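Side-chain contact in Lin2891 protein (Listeria innocua, PDB 3DB0), which is a putative pyridoxamine 5'-phosphate oxidase of the FMN-binding split-barrel class, probably a flavin-dependent oxidoreductase: residues E94-W97 / E98-K102. Residues are numbered along the deposited sequence; the frame is centred on the assembly and turned at random.
Sequences ERIW and ENISK
Ser101 and Trp97 meet through both backbone and side chain near the C-terminal end of helix 90-100. Trp97 O accepts two hydrogen bonds, from Ser101 N at 2.9 Å and from Ser101 OG at 2.8 Å, the hydroxyl approaching from above the carbonyl plane. With chi1 at 66°, OG lies between the backbone N and the carbonyl carbon of its own residue, which carries it back to Trp97 O. The same side chain covers one face of the indole: Ser101 CB makes a CH-pi contact 4.2 Å from the centroid of the six-membered ring, 8° off its normal. Phe105 and Phe113 also pack against this indole, and its NE1 donates to Glu108 O.

Among the acidic side chains, Glu94 OE2 and Glu98 OE2 lie only 2.5 Å apart, with the carboxylate planes turned 70° against each other. The bend of Glu94 at chi2 brings its carboxylate toward the extended Glu98. Asp109 adds a further acid near Glu94 OE1.

The apolar part is a single pair, Ile96 CG2 and Ile100 CG1, 4.1 Å apart. Ile96 also packs on barrel strands 29-40 and 113-126, while Ile100 meets Trp104 of the second subunit.

One of the two close glutamates is probably protonated, its pKa raised, while the serine satisfies its hydroxyl by bonding back to the carbonyl four residues earlier.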
loop_
_atom_site.group_PDB
_atom_site.type_symbol
_atom_site.label_atom_id
_atom_site.label_comp_id
_atom_site.label_asym_id
_atom_site.label_seq_id
_atom_site.Cartn_x
_atom_site.Cartn_y
_atom_site.Cartn_z
ATOM N N GLU B 94 3.502 14.250 -15.845
ATOM C CA GLU B 94 2.800 15.178 -14.917
ATOM C C GLU B 94 1.655 14.482 -14.235
ATOM O O GLU B 94 1.397 14.679 -13.043
ATOM C CB GLU B 94 2.261 16.402 -15.657
ATOM C CG GLU B 94 1.414 17.369 -14.773
ATOM C CD GLU B 94 2.217 17.999 -13.658
ATOM O OE1 GLU B 94 3.430 18.130 -13.851
ATOM O OE2 GLU B 94 1.651 18.357 -12.591
ATOM N N ARG B 95 0.972 13.639 -14.990
ATOM C CA ARG B 95 -0.101 12.863 -14.423
ATOM C C ARG B 95 0.401 11.900 -13.323
ATOM O O ARG B 95 -0.181 11.812 -12.282
ATOM C CB ARG B 95 -0.826 12.099 -15.522
ATOM C CG ARG B 95 -1.969 11.265 -15.002
ATOM C CD ARG B 95 -2.914 12.100 -14.176
ATOM N NE ARG B 95 -3.597 13.148 -14.951
ATOM C CZ ARG B 95 -4.724 12.939 -15.634
ATOM N NH1 ARG B 95 -5.290 11.732 -15.641
ATOM N NH2 ARG B 95 -5.278 13.921 -16.313
ATOM N N ILE B 96 1.442 11.136 -13.613
ATOM C CA ILE B 96 2.048 10.247 -12.676
ATOM C C ILE B 96 2.542 11.068 -11.453
ATOM O O ILE B 96 2.363 10.657 -10.308
ATOM C CB ILE B 96 3.205 9.484 -13.302
ATOM C CG1 ILE B 96 2.741 8.514 -14.449
ATOM C CG2 ILE B 96 4.037 8.769 -12.234
ATOM C CD1 ILE B 96 1.750 7.519 -14.025
ATOM N N TRP B 97 3.170 12.223 -11.703
ATOM C CA TRP B 97 3.664 13.084 -10.628
ATOM C C TRP B 97 2.526 13.446 -9.674
ATOM O O TRP B 97 2.643 13.354 -8.448
ATOM C CB TRP B 97 4.383 14.340 -11.200
ATOM C CG TRP B 97 4.704 15.401 -10.178
ATOM C CD1 TRP B 97 4.142 16.655 -10.094
ATOM C CD2 TRP B 97 5.611 15.303 -9.047
ATOM N NE1 TRP B 97 4.666 17.337 -9.019
ATOM C CE2 TRP B 97 5.553 16.529 -8.354
ATOM C CE3 TRP B 97 6.474 14.319 -8.575
ATOM C CZ2 TRP B 97 6.325 16.780 -7.223
ATOM C CZ3 TRP B 97 7.220 14.582 -7.425
ATOM C CH2 TRP B 97 7.135 15.779 -6.774
ATOM N N GLU B 98 1.402 13.841 -10.247
ATOM C CA GLU B 98 0.239 14.260 -9.488
ATOM C C GLU B 98 -0.371 13.101 -8.717
ATOM O O GLU B 98 -0.881 13.275 -7.612
ATOM C CB GLU B 98 -0.798 14.922 -10.430
ATOM C CG GLU B 98 -0.360 16.284 -10.879
ATOM C CD GLU B 98 -1.233 16.900 -11.943
ATOM O OE1 GLU B 98 -2.337 16.379 -12.202
ATOM O OE2 GLU B 98 -0.778 17.881 -12.547
ATOM N N ASN B 99 -0.316 11.908 -9.286
ATOM C CA ASN B 99 -0.850 10.743 -8.584
ATOM C C ASN B 99 0.061 10.361 -7.409
ATOM O O ASN B 99 -0.390 10.140 -6.291
ATOM C CB ASN B 99 -1.033 9.569 -9.527
ATOM C CG ASN B 99 -1.572 8.354 -8.826
ATOM O OD1 ASN B 99 -1.047 7.924 -7.788
ATOM N ND2 ASN B 99 -2.617 7.778 -9.389
ATOM N N ILE B 100 1.357 10.359 -7.663
ATOM C CA ILE B 100 2.332 10.037 -6.618
ATOM C C ILE B 100 2.334 11.032 -5.435
ATOM O O ILE B 100 2.456 10.624 -4.282
ATOM C CB ILE B 100 3.764 10.008 -7.223
ATOM C CG1 ILE B 100 3.922 8.807 -8.136
ATOM C CG2 ILE B 100 4.822 9.911 -6.165
ATOM C CD1 ILE B 100 3.644 7.510 -7.477
ATOM N N SER B 101 2.228 12.332 -5.730
ATOM C CA SER B 101 2.369 13.414 -4.734
ATOM C C SER B 101 1.046 13.969 -4.253
ATOM O O SER B 101 0.983 15.060 -3.645
ATOM C CB SER B 101 3.171 14.579 -5.356
ATOM O OG SER B 101 2.446 15.200 -6.417
ATOM N N LYS B 102 -0.024 13.224 -4.509
ATOM C CA LYS B 102 -1.360 13.770 -4.277
ATOM C C LYS B 102 -1.575 14.213 -2.823
ATOM O O LYS B 102 -2.234 15.202 -2.591
ATOM C CB LYS B 102 -2.470 12.830 -4.736
ATOM C CG LYS B 102 -2.601 11.547 -3.915
ATOM C CD LYS B 102 -3.919 10.822 -4.243
ATOM C CE LYS B 102 -3.902 10.107 -5.583
ATOM N NZ LYS B 102 -3.027 8.911 -5.570
#